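Local coordinates for protein ORF 37 (Human herpesvirus 8 type M, PDB 3FHD) that processes branched or non-linear viral DNA intermediates, acting as an endonuclease and exonuclease on both double-stranded and single-stranded DNA, at residues 57-62 with 79-84; 132-137 with 410-415; 162-167 with 227-232; 235-240 with 498-503; 256-261 with 404-409. One frame throughout, in Å; residues are numbered along the deposited sequence.

Interaction 1: residues 57-62 with 79-84; sequences LSFSKF and PSMPAL
Met81 and Phe59 approach from opposite directions, and the thioether meets the leading carbon of the ring, with Met81 SD 4.1 Å from Phe59 CZ. The sulfur stands 5.4 Å from the Phe59 ring centroid and comes in obliquely. Bends at both chi2 (-74°) and chi3 (-79°) fold the methionine back on itself, which also brings Met81 CE to 4.1 Å from Phe59 CE2. The next corner of the same ring, CE1, rests 3.8 Å from the backbone oxygen Leu84 O. One helical turn on, Phe62 offers an edge: Leu84 CD1 lies in the ring plane, 3.9 Å from Phe62 CE2.

Both rings are presented by the first turn of helix 59-64, whose start is fixed by Ser58 at the N-cap, its OG accepting from Lys61 N at 3.1 Å. Opposite them, a cis peptide bond before Pro82 shapes the chain between Met81 and helix 83-100. Farther out, Arg85 makes a cation-pi contact with Phe59, and Tyr88 of the same helix brings its ring against it as well. The whole is a Met-aromatic contact within a buried hydrophobic core, joining a serine-capped short helix to the entry of a long one.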
# COMPACT_ATOMS: atom_id res chain seq x y z
N LEU A 57 -1.03 21.24 -4.55
CA LEU A 57 -1.28 21.28 -3.11
C LEU A 57 -0.38 20.28 -2.36
O LEU A 57 -0.69 19.86 -1.26
CB LEU A 57 -2.76 21.02 -2.83
CG LEU A 57 -3.75 22.05 -3.46
CD1 LEU A 57 -5.16 21.80 -2.94
CD2 LEU A 57 -3.34 23.47 -3.18
N SER A 58 0.73 19.90 -2.99
CA SER A 58 1.68 18.90 -2.47
C SER A 58 2.57 19.45 -1.32
O SER A 58 2.76 20.65 -1.20
CB SER A 58 2.58 18.44 -3.63
OG SER A 58 3.43 19.50 -4.03
N PHE A 59 3.16 18.56 -0.54
CA PHE A 59 4.14 18.94 0.49
C PHE A 59 5.33 19.71 -0.17
O PHE A 59 5.82 20.67 0.39
CB PHE A 59 4.66 17.66 1.16
CG PHE A 59 5.47 17.88 2.47
CD1 PHE A 59 5.07 18.79 3.43
CD2 PHE A 59 6.57 17.08 2.74
CE1 PHE A 59 5.82 18.97 4.63
CE2 PHE A 59 7.32 17.24 3.97
CZ PHE A 59 6.91 18.16 4.91
N SER A 60 5.78 19.27 -1.34
CA SER A 60 6.91 19.92 -2.03
C SER A 60 6.61 21.38 -2.36
O SER A 60 7.43 22.27 -2.07
CB SER A 60 7.33 19.11 -3.28
OG SER A 60 7.70 17.77 -2.92
N LYS A 61 5.43 21.64 -2.94
CA LYS A 61 5.05 23.00 -3.28
C LYS A 61 4.80 23.85 -2.02
O LYS A 61 5.08 25.04 -1.99
CB LYS A 61 3.81 23.02 -4.19
CG LYS A 61 4.02 22.38 -5.58
CD LYS A 61 5.06 23.09 -6.41
CE LYS A 61 4.92 22.75 -7.93
NZ LYS A 61 4.80 21.26 -8.21
N PHE A 62 4.24 23.23 -0.98
CA PHE A 62 4.17 23.86 0.35
C PHE A 62 5.58 24.37 0.81
O PHE A 62 5.74 25.54 1.16
CB PHE A 62 3.54 22.86 1.33
CG PHE A 62 3.56 23.31 2.77
CD1 PHE A 62 2.67 24.28 3.22
CD2 PHE A 62 4.45 22.74 3.65
CE1 PHE A 62 2.69 24.67 4.57
CE2 PHE A 62 4.48 23.12 5.00
CZ PHE A 62 3.60 24.09 5.46
N PRO A 79 13.24 23.45 11.43
CA PRO A 79 12.06 22.57 11.35
C PRO A 79 12.37 21.07 11.54
O PRO A 79 13.38 20.55 11.04
CB PRO A 79 11.51 22.84 9.95
CG PRO A 79 12.00 24.17 9.62
CD PRO A 79 13.39 24.23 10.20
N SER A 80 11.47 20.41 12.27
CA SER A 80 11.61 19.02 12.66
C SER A 80 10.48 18.18 12.01
O SER A 80 9.40 18.70 11.75
CB SER A 80 11.48 18.95 14.18
OG SER A 80 11.48 17.63 14.66
N MET A 81 10.75 16.89 11.76
CA MET A 81 9.71 15.91 11.44
C MET A 81 9.42 15.02 12.66
O MET A 81 10.37 14.64 13.38
CB MET A 81 10.11 15.07 10.23
CG MET A 81 10.33 15.89 8.95
SD MET A 81 8.81 16.50 8.13
CE MET A 81 8.29 15.00 7.29
N PRO A 82 8.14 14.68 12.90
CA PRO A 82 7.00 14.88 11.99
C PRO A 82 6.28 16.24 12.05
O PRO A 82 5.27 16.41 11.36
CB PRO A 82 6.06 13.78 12.44
CG PRO A 82 6.27 13.75 13.96
CD PRO A 82 7.73 14.02 14.16
N ALA A 83 6.76 17.20 12.86
CA ALA A 83 6.03 18.44 13.12
C ALA A 83 5.70 19.22 11.84
O ALA A 83 4.60 19.75 11.70
CB ALA A 83 6.77 19.35 14.16
N LEU A 84 6.65 19.32 10.92
CA LEU A 84 6.41 20.10 9.70
C LEU A 84 5.37 19.39 8.77
O LEU A 84 4.57 20.04 8.08
CB LEU A 84 7.74 20.39 9.00
CG LEU A 84 7.74 21.24 7.74
CD1 LEU A 84 6.97 22.57 7.95
CD2 LEU A 84 9.18 21.49 7.25

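Interaction 2: residues 132-137 with 410-415; sequences MNAHQR and IGLDSG
A first torsion of -53° sets CG of His135 beside its own backbone N, and this swings the imidazole off helix 134-147 toward the last turn of helix 394-412. Leu412 makes the corresponding choice (chi1 -72°), which turns its branched end toward Ala134. A separate contact comes from the leucine backbone, to which the histidine offers its edge: Leu412 O lies close to the ring plane, 3.3 Å from His135 ND1. The N-H of ND1 bends well away from the straight line to that oxygen, and the hydrogen bond is weak. Leu412 CD2 touches Ala134 CB at 3.7 Å and lies 4.0 Å from His135 ND1. Pro233 and His138 add further contacts to the same leucine.

The helix start that carries Ala134 and His135 is held by its own residues. Asn133 OD1 accepts from Gln136 N at 2.9 Å, and Gln136 OE1 answers by accepting from Asn133 N at 3.1 Å. Behind them the guanidinium of Arg137 lays one face over Ala134 CA and bonds to Pro233 O and Gln234 OE1, tying the helix to the loop before strand 238-240. Such reciprocal bonding is a capping box, here marking a helix N-terminus that meets the closing turn of another helix at the protein surface.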
# COMPACT_ATOMS: atom_id res chain seq x y z
N MET A 132 2.35 18.91 19.72
CA MET A 132 1.43 17.76 19.73
C MET A 132 2.06 16.53 20.38
O MET A 132 3.25 16.34 20.29
CB MET A 132 1.00 17.36 18.31
CG MET A 132 0.27 18.43 17.54
SD MET A 132 -0.04 17.89 15.82
CE MET A 132 -1.35 16.69 16.12
N ASN A 133 1.25 15.71 21.04
CA ASN A 133 1.72 14.41 21.51
C ASN A 133 1.46 13.32 20.43
O ASN A 133 0.83 13.62 19.40
CB ASN A 133 1.10 14.05 22.87
CG ASN A 133 -0.42 14.00 22.85
OD1 ASN A 133 -1.02 13.30 22.05
ND2 ASN A 133 -1.04 14.68 23.79
N ALA A 134 1.97 12.11 20.66
CA ALA A 134 1.93 11.05 19.64
C ALA A 134 0.49 10.58 19.41
O ALA A 134 0.15 10.18 18.28
CB ALA A 134 2.85 9.85 20.05
N HIS A 135 -0.34 10.63 20.45
CA HIS A 135 -1.77 10.27 20.32
C HIS A 135 -2.60 11.27 19.48
O HIS A 135 -3.46 10.84 18.69
CB HIS A 135 -2.41 9.95 21.68
CG HIS A 135 -1.63 8.91 22.43
ND1 HIS A 135 -1.57 7.59 22.02
CD2 HIS A 135 -0.81 9.01 23.51
CE1 HIS A 135 -0.77 6.92 22.83
NE2 HIS A 135 -0.30 7.76 23.74
N GLN A 136 -2.29 12.55 19.60
CA GLN A 136 -2.84 13.58 18.69
C GLN A 136 -2.40 13.40 17.23
O GLN A 136 -3.21 13.57 16.32
CB GLN A 136 -2.49 14.98 19.18
CG GLN A 136 -3.21 15.29 20.50
CD GLN A 136 -2.71 16.54 21.21
OE1 GLN A 136 -1.56 16.97 21.02
NE2 GLN A 136 -3.58 17.12 22.02
N ARG A 137 -1.13 13.07 17.01
CA ARG A 137 -0.66 12.87 15.65
C ARG A 137 -1.35 11.62 15.07
O ARG A 137 -1.81 11.62 13.93
CB ARG A 137 0.87 12.73 15.62
CG ARG A 137 1.61 14.05 15.88
CD ARG A 137 3.11 13.98 15.47
NE ARG A 137 3.83 12.95 16.21
CZ ARG A 137 4.34 13.06 17.44
NH1 ARG A 137 4.22 14.19 18.13
NH2 ARG A 137 4.97 12.02 17.97
N ILE A 410 -1.40 0.20 15.64
CA ILE A 410 -1.78 -0.69 16.76
C ILE A 410 -1.09 -0.29 18.08
O ILE A 410 -1.68 -0.42 19.15
CB ILE A 410 -1.44 -2.18 16.42
CG1 ILE A 410 -2.39 -2.69 15.37
CG2 ILE A 410 -1.53 -3.09 17.72
CD1 ILE A 410 -1.95 -4.01 14.73
N GLY A 411 0.17 0.18 17.99
CA GLY A 411 0.98 0.58 19.15
C GLY A 411 0.45 1.85 19.80
O GLY A 411 0.50 2.01 21.03
N LEU A 412 -0.07 2.75 18.97
CA LEU A 412 -0.65 4.01 19.42
C LEU A 412 -2.13 3.92 19.83
O LEU A 412 -2.60 4.79 20.55
CB LEU A 412 -0.48 5.12 18.36
CG LEU A 412 0.95 5.64 18.20
CD1 LEU A 412 1.17 6.32 16.87
CD2 LEU A 412 1.28 6.58 19.41
N ASP A 413 -2.83 2.88 19.39
CA ASP A 413 -4.23 2.65 19.77
C ASP A 413 -4.36 2.59 21.30
O ASP A 413 -3.52 2.00 21.95
CB ASP A 413 -4.74 1.30 19.21
CG ASP A 413 -5.29 1.40 17.77
OD1 ASP A 413 -5.53 2.53 17.29
OD2 ASP A 413 -5.52 0.33 17.11
N SER A 414 -5.40 3.20 21.87
CA SER A 414 -5.61 3.11 23.31
C SER A 414 -6.09 1.70 23.65
O SER A 414 -6.70 1.03 22.80
CB SER A 414 -6.67 4.13 23.79
OG SER A 414 -7.90 3.89 23.13
N GLY A 415 -5.77 1.25 24.86
CA GLY A 415 -6.32 0.01 25.37
C GLY A 415 -5.26 -0.95 25.87
O GLY A 415 -4.07 -0.74 25.64

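Interaction 3: residues 162-167 with 227-232; sequences DGIISS and YGFMQS. With SO4 (sulfate ion), chain B.
Ile164 and Phe229 belong to chain pieces leading into the two outer strands of a three-stranded sheet, so their backbones stay apart, the nearest pair being Ile164 CA and Gln231 CA at 8.2 Å. Side chains bridge the interval. Phe229 sends its ring edge forward, and Ile164 CG2, lying in the ring plane, is 3.8 Å from Phe229 CZ. CG2 does the touching because chi1 of -65° sets that branch, not CG1, anti to the backbone N. Ser166 adds a looser contact at the same rim, with CB 4.2 Å from Phe229 CE1.

A sulfate ion, probably from the crystallisation liquor, occupies the neighbouring pocket and also faces the phenylalanine edge. Its O3 is gripped twice by one residue, by Ser167 OG at 2.6 Å and by Ser167 N at 3.2 Å. Arg161, Ser168 and Ser241 bond to the ion too. An anion held by serines and Arg161 is consistent with, but does not prove, a place for a DNA phosphate; the side chain of Ser166 is about 12 Å from the bound magnesium ion.

Around the contact, helix 157-161 lays Leu160 and Arg161 against Phe229, helix 134-147 covers Gln231, and helix 394-412 packs on Met230; strand 238-240 runs between the two outer strands.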
# COMPACT_ATOMS: atom_id res chain seq x y z
N ASP A 162 2.78 12.99 -2.16
CA ASP A 162 4.06 13.65 -2.46
C ASP A 162 4.87 13.83 -1.16
O ASP A 162 4.28 14.08 -0.08
CB ASP A 162 3.82 14.99 -3.14
CG ASP A 162 5.13 15.74 -3.38
OD1 ASP A 162 5.86 15.31 -4.28
OD2 ASP A 162 5.48 16.67 -2.62
N GLY A 163 6.19 13.61 -1.25
CA GLY A 163 7.11 13.80 -0.13
C GLY A 163 7.19 12.60 0.82
O GLY A 163 7.85 12.65 1.84
N ILE A 164 6.50 11.54 0.46
CA ILE A 164 6.42 10.40 1.34
C ILE A 164 6.99 9.17 0.65
O ILE A 164 6.71 8.95 -0.52
CB ILE A 164 4.92 10.09 1.69
CG1 ILE A 164 4.30 11.24 2.50
CG2 ILE A 164 4.82 8.77 2.41
CD1 ILE A 164 4.40 11.11 4.01
N ILE A 165 7.73 8.34 1.40
CA ILE A 165 8.14 7.04 0.88
C ILE A 165 6.98 6.08 1.20
O ILE A 165 6.77 5.72 2.36
CB ILE A 165 9.43 6.55 1.51
CG1 ILE A 165 10.64 7.41 1.03
CG2 ILE A 165 9.69 5.05 1.09
CD1 ILE A 165 11.92 7.20 1.89
N SER A 166 6.20 5.74 0.17
CA SER A 166 5.02 4.91 0.31
C SER A 166 5.44 3.47 0.07
O SER A 166 6.57 3.23 -0.36
CB SER A 166 3.96 5.34 -0.71
OG SER A 166 4.47 5.19 -2.04
N SER A 167 4.56 2.49 0.34
CA SER A 167 4.96 1.10 0.18
C SER A 167 5.30 0.64 -1.24
O SER A 167 6.14 -0.23 -1.40
CB SER A 167 3.95 0.16 0.87
OG SER A 167 2.78 -0.00 0.06
N TYR A 227 -9.47 1.34 2.30
CA TYR A 227 -8.51 2.02 3.18
C TYR A 227 -7.94 3.24 2.47
O TYR A 227 -7.56 3.12 1.32
CB TYR A 227 -7.31 1.09 3.41
CG TYR A 227 -7.62 0.06 4.44
CD1 TYR A 227 -7.53 0.38 5.78
CD2 TYR A 227 -8.03 -1.21 4.09
CE1 TYR A 227 -7.81 -0.52 6.74
CE2 TYR A 227 -8.34 -2.15 5.09
CZ TYR A 227 -8.22 -1.77 6.41
OH TYR A 227 -8.49 -2.61 7.48
N GLY A 228 -7.81 4.34 3.20
CA GLY A 228 -7.18 5.55 2.68
C GLY A 228 -5.67 5.50 2.87
O GLY A 228 -5.07 4.43 3.00
N PHE A 229 -5.05 6.67 2.88
CA PHE A 229 -3.62 6.74 3.00
C PHE A 229 -3.22 6.97 4.47
O PHE A 229 -3.65 7.94 5.08
CB PHE A 229 -3.08 7.90 2.16
CG PHE A 229 -1.59 7.83 1.99
CD1 PHE A 229 -0.98 6.71 1.40
CD2 PHE A 229 -0.79 8.87 2.43
CE1 PHE A 229 0.44 6.66 1.23
CE2 PHE A 229 0.59 8.83 2.29
CZ PHE A 229 1.20 7.72 1.70
N MET A 230 -2.43 6.06 5.02
CA MET A 230 -2.03 6.09 6.41
C MET A 230 -0.60 6.60 6.51
O MET A 230 0.33 5.82 6.29
CB MET A 230 -2.09 4.68 6.99
CG MET A 230 -3.54 4.25 7.15
SD MET A 230 -3.90 2.53 7.52
CE MET A 230 -2.58 1.67 6.74
N GLN A 231 -0.44 7.87 6.88
CA GLN A 231 0.88 8.45 7.11
C GLN A 231 1.42 7.89 8.47
O GLN A 231 0.61 7.57 9.37
CB GLN A 231 0.75 9.98 7.20
CG GLN A 231 0.12 10.63 5.95
CD GLN A 231 -0.29 12.08 6.19
OE1 GLN A 231 0.45 13.01 5.87
NE2 GLN A 231 -1.49 12.28 6.76
N SER A 232 2.73 7.76 8.62
CA SER A 232 3.34 7.50 9.93
C SER A 232 3.20 8.69 10.89
O SER A 232 3.77 9.75 10.64
CB SER A 232 4.83 7.11 9.81
OG SER A 232 5.46 7.22 11.10
S SO4 B . 1.02 2.43 -1.44
O1 SO4 B . 2.14 3.08 -2.10
O2 SO4 B . 0.77 1.14 -2.09
O3 SO4 B . 1.43 2.22 -0.06
O4 SO4 B . -0.11 3.31 -1.41

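Interaction 4: residues 235-240 with 498-503; sequences NGIFGV and SYLSAN
Polar contact between Asn235 and Asn503 rests on one hydrogen bond, from Asn235 ND2 to Asn503 OD1 at 2.8 Å. It is nearly straight (167° at the hydrogen), and the acceptor lies in the amide plane of Asn235. The amide of Asn503 is turned 60° against it, and the donor is tilted from the plane of the receiving carbonyl.

The other end of the Asn235 amide is occupied within its own loop. OD1 takes Ile237 N at 2.9 Å on a lone pair, in the carbonyl plane, and the longer Phe238 N at 3.3 Å. The first bond makes an Asx turn across Gly236, whose positive phi suits the bend, and the second extends it to an Asx motif; together they fix the rotation of the amide.

Apolar contact centres on one methyl. Leu500 CD1 presses on Asn235 CB at 3.5 Å and is equally near Asn235 O. Ile237 also meets the leucine, tip to tip, CG2 to Leu500 CD1 at 3.9 Å.

Helix 468-489 lies behind both segments, taking Ile237 on Ala479 and Trp482 and Leu500 on Ser483. Met81 touches Ile237 and Leu500, while strand 238-240 continues into the sheet between 165-166 and 230-231, with helix 394-412 against Phe238 and Val240.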
# COMPACT_ATOMS: atom_id res chain seq x y z
N ASN A 235 6.93 9.69 12.43
CA ASN A 235 7.98 10.37 11.62
C ASN A 235 7.50 11.28 10.49
O ASN A 235 8.21 12.22 10.09
CB ASN A 235 9.01 9.34 11.12
CG ASN A 235 8.37 8.20 10.34
OD1 ASN A 235 7.77 8.41 9.29
ND2 ASN A 235 8.50 6.98 10.87
N GLY A 236 6.31 11.01 9.96
CA GLY A 236 5.80 11.78 8.82
C GLY A 236 6.55 11.62 7.49
O GLY A 236 6.30 12.38 6.57
N ILE A 237 7.43 10.62 7.37
CA ILE A 237 8.18 10.38 6.11
C ILE A 237 7.75 9.11 5.38
O ILE A 237 7.99 8.96 4.17
CB ILE A 237 9.72 10.42 6.31
CG1 ILE A 237 10.25 9.15 6.99
CG2 ILE A 237 10.12 11.62 7.13
CD1 ILE A 237 11.78 9.02 6.92
N PHE A 238 7.10 8.20 6.11
CA PHE A 238 6.58 6.96 5.53
C PHE A 238 5.04 6.95 5.55
O PHE A 238 4.40 7.61 6.37
CB PHE A 238 7.04 5.72 6.27
CG PHE A 238 8.52 5.50 6.31
CD1 PHE A 238 9.21 5.18 5.14
CD2 PHE A 238 9.23 5.55 7.55
CE1 PHE A 238 10.61 4.93 5.16
CE2 PHE A 238 10.64 5.30 7.58
CZ PHE A 238 11.31 5.02 6.38
N GLY A 239 4.45 6.17 4.64
CA GLY A 239 3.01 5.96 4.64
C GLY A 239 2.63 4.85 3.67
O GLY A 239 3.38 4.53 2.74
N VAL A 240 1.46 4.27 3.88
CA VAL A 240 0.94 3.21 3.04
C VAL A 240 -0.58 3.35 2.82
O VAL A 240 -1.30 4.02 3.60
CB VAL A 240 1.22 1.78 3.61
CG1 VAL A 240 2.71 1.57 3.94
CG2 VAL A 240 0.41 1.53 4.86
N SER A 498 17.01 15.38 14.72
CA SER A 498 17.11 14.78 16.07
C SER A 498 15.93 13.85 16.39
O SER A 498 16.13 12.68 16.72
CB SER A 498 17.20 15.86 17.16
OG SER A 498 18.29 16.74 16.92
N TYR A 499 14.71 14.37 16.27
CA TYR A 499 13.51 13.60 16.62
C TYR A 499 13.31 12.42 15.68
O TYR A 499 12.91 11.33 16.11
CB TYR A 499 12.24 14.48 16.65
CG TYR A 499 11.07 13.78 17.32
CD1 TYR A 499 10.91 13.83 18.72
CD2 TYR A 499 10.16 13.03 16.58
CE1 TYR A 499 9.84 13.17 19.35
CE2 TYR A 499 9.09 12.37 17.20
CZ TYR A 499 8.94 12.44 18.58
OH TYR A 499 7.89 11.79 19.19
N LEU A 500 13.59 12.64 14.39
CA LEU A 500 13.38 11.63 13.34
C LEU A 500 14.23 10.38 13.55
O LEU A 500 13.73 9.25 13.42
CB LEU A 500 13.66 12.24 11.96
CG LEU A 500 13.10 11.52 10.73
CD1 LEU A 500 11.58 11.64 10.71
CD2 LEU A 500 13.70 12.08 9.45
N SER A 501 15.51 10.58 13.87
CA SER A 501 16.44 9.48 14.17
C SER A 501 16.12 8.76 15.49
O SER A 501 16.54 7.62 15.68
CB SER A 501 17.91 9.95 14.13
OG SER A 501 18.07 11.24 14.68
N ALA A 502 15.38 9.43 16.39
CA ALA A 502 14.85 8.77 17.59
C ALA A 502 13.81 7.70 17.24
O ALA A 502 13.76 6.65 17.88
CB ALA A 502 14.27 9.79 18.56
N ASN A 503 13.00 7.96 16.22
CA ASN A 503 11.97 7.02 15.79
C ASN A 503 12.53 5.78 15.07
O ASN A 503 11.90 4.72 15.05
CB ASN A 503 10.94 7.71 14.89
CG ASN A 503 9.76 6.81 14.55
OD1 ASN A 503 9.58 6.42 13.40
ND2 ASN A 503 8.97 6.44 15.57

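Interaction 5: residues 256-261 with 404-409; sequences LQFDPN and SIVEEY
Phe258 gives one face of its ring to Val406, and this is the closer half of the contact. Val406 CG1 sits 4.2 Å above the plane of the Phe258 ring, displaced toward the rim, where its nearest atom is Phe258 CD1 at 4.3 Å. CG1 is the valine branch set anti to the backbone N (chi1 170°), which carries it off the helix and over the ring. One helical turn later Tyr409 contributes its root, CB approaching Phe258 CD2 obliquely at 4.5 Å. The tyrosine ring finds its partners elsewhere: OH bonds to Gln231 O, and His138 meets the ring edge-to-face. Val248 and Met230 also pack on Phe258.

The outer side is looser. Beyond Asp259 the chain turns a corner at Pro260 and the exposed Asn261, tied there by a weak bond from Asn261 N to Asp259 OD2 at 3.3 Å. Glu407 leaves the helix away from the strand and forms a salt bridge with Lys471.

Taken together this is a strand of a two-stranded antiparallel sheet, 248-250 with 256-259, docked by one aromatic residue on helix 394-412. The side chain of Val406 is about 10 Å from that of the magnesium ligand Glu266, so the contact lies near the metal site of this PD-(D/E)XK fold.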
# COMPACT_ATOMS: atom_id res chain seq x y z
N LEU A 256 -10.35 3.86 12.11
CA LEU A 256 -10.07 2.41 12.00
C LEU A 256 -9.47 1.81 13.26
O LEU A 256 -8.68 2.46 13.96
CB LEU A 256 -9.16 2.09 10.80
CG LEU A 256 -9.86 1.98 9.45
CD1 LEU A 256 -8.82 1.96 8.35
CD2 LEU A 256 -10.80 0.76 9.34
N GLN A 257 -9.86 0.56 13.51
CA GLN A 257 -9.32 -0.26 14.58
C GLN A 257 -8.80 -1.56 13.97
O GLN A 257 -9.57 -2.40 13.50
CB GLN A 257 -10.39 -0.58 15.63
CG GLN A 257 -10.32 0.26 16.90
CD GLN A 257 -11.26 -0.22 18.03
OE1 GLN A 257 -12.19 -1.02 17.82
NE2 GLN A 257 -11.01 0.27 19.23
N PHE A 258 -7.47 -1.70 13.97
CA PHE A 258 -6.82 -2.95 13.64
C PHE A 258 -6.77 -3.87 14.88
O PHE A 258 -6.18 -3.51 15.91
CB PHE A 258 -5.39 -2.67 13.16
CG PHE A 258 -5.29 -1.94 11.85
CD1 PHE A 258 -5.49 -2.61 10.64
CD2 PHE A 258 -4.97 -0.59 11.82
CE1 PHE A 258 -5.39 -1.95 9.41
CE2 PHE A 258 -4.86 0.10 10.56
CZ PHE A 258 -5.07 -0.60 9.37
N ASP A 259 -7.40 -5.03 14.80
CA ASP A 259 -7.23 -6.06 15.83
C ASP A 259 -5.75 -6.48 15.85
O ASP A 259 -5.13 -6.63 14.79
CB ASP A 259 -8.11 -7.28 15.51
CG ASP A 259 -8.18 -8.27 16.65
OD1 ASP A 259 -8.55 -7.87 17.78
OD2 ASP A 259 -7.90 -9.47 16.43
N PRO A 260 -5.17 -6.67 17.06
CA PRO A 260 -3.80 -7.22 17.14
C PRO A 260 -3.60 -8.52 16.33
O PRO A 260 -2.47 -8.85 16.01
CB PRO A 260 -3.60 -7.48 18.64
CG PRO A 260 -4.95 -7.38 19.26
CD PRO A 260 -5.71 -6.40 18.41
N ASN A 261 -4.67 -9.22 15.99
CA ASN A 261 -4.61 -10.42 15.16
C ASN A 261 -5.34 -10.30 13.79
O ASN A 261 -5.89 -11.28 13.27
CB ASN A 261 -5.17 -11.60 15.94
CG ASN A 261 -4.31 -11.97 17.15
OD1 ASN A 261 -3.10 -12.20 17.03
ND2 ASN A 261 -4.93 -12.03 18.33
N SER A 404 5.01 -2.35 9.10
CA SER A 404 5.57 -1.36 10.02
C SER A 404 4.53 -0.28 10.37
O SER A 404 4.40 0.11 11.56
CB SER A 404 6.80 -0.70 9.38
OG SER A 404 7.83 -1.68 9.27
N ILE A 405 3.79 0.18 9.36
CA ILE A 405 2.76 1.20 9.57
C ILE A 405 1.57 0.63 10.34
O ILE A 405 1.10 1.26 11.30
CB ILE A 405 2.29 1.91 8.29
CG1 ILE A 405 3.44 2.73 7.65
CG2 ILE A 405 0.97 2.75 8.55
CD1 ILE A 405 4.03 3.78 8.57
N VAL A 406 1.08 -0.54 9.95
CA VAL A 406 0.01 -1.22 10.73
C VAL A 406 0.37 -1.40 12.21
O VAL A 406 -0.44 -1.17 13.12
CB VAL A 406 -0.38 -2.59 10.10
CG1 VAL A 406 -1.29 -3.36 11.05
CG2 VAL A 406 -1.12 -2.40 8.80
N GLU A 407 1.59 -1.88 12.47
CA GLU A 407 2.04 -2.12 13.85
C GLU A 407 2.27 -0.85 14.68
O GLU A 407 2.01 -0.85 15.89
CB GLU A 407 3.24 -3.06 13.85
CG GLU A 407 2.79 -4.50 13.50
CD GLU A 407 3.90 -5.38 12.94
OE1 GLU A 407 5.10 -5.04 13.16
OE2 GLU A 407 3.56 -6.40 12.29
N GLU A 408 2.71 0.21 14.01
CA GLU A 408 2.79 1.56 14.60
C GLU A 408 1.40 2.05 15.07
O GLU A 408 1.28 2.50 16.21
CB GLU A 408 3.42 2.53 13.57
CG GLU A 408 3.67 4.01 14.06
CD GLU A 408 4.27 4.87 12.92
OE1 GLU A 408 4.66 4.28 11.90
OE2 GLU A 408 4.36 6.12 13.01
N TYR A 409 0.38 1.95 14.22
CA TYR A 409 -0.98 2.38 14.57
C TYR A 409 -1.56 1.52 15.72
O TYR A 409 -2.12 2.04 16.67
CB TYR A 409 -1.90 2.28 13.34
CG TYR A 409 -1.85 3.45 12.36
CD1 TYR A 409 -3.02 4.18 12.07
CD2 TYR A 409 -0.66 3.87 11.78
CE1 TYR A 409 -3.00 5.26 11.15
CE2 TYR A 409 -0.63 4.99 10.87
CZ TYR A 409 -1.81 5.68 10.57
OH TYR A 409 -1.82 6.74 9.65

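How the interactions relate
Interactions 3 and 4 lie together, centres about 12 Å apart, because strand 238-240 pairs with both 165-166 and 230-231 in one small sheet. Interaction 1 adjoins them, about 13 Å from each, through Asp162 with Ser60 and Met81 with the 235-236 turn. Interactions 2 and 5 share helix 394-412, which Glu408 and Tyr409 bond to Ser232 and Gln231 of interaction 3. Along the chain interaction 1 closes first; interactions 2 and 4 have alternating segments, and interaction 5 is nested within both. The N-terminal helices, the small sheet and the C-terminal end are thus joined into one body, with interactions 3 and 5 nearest the magnesium site.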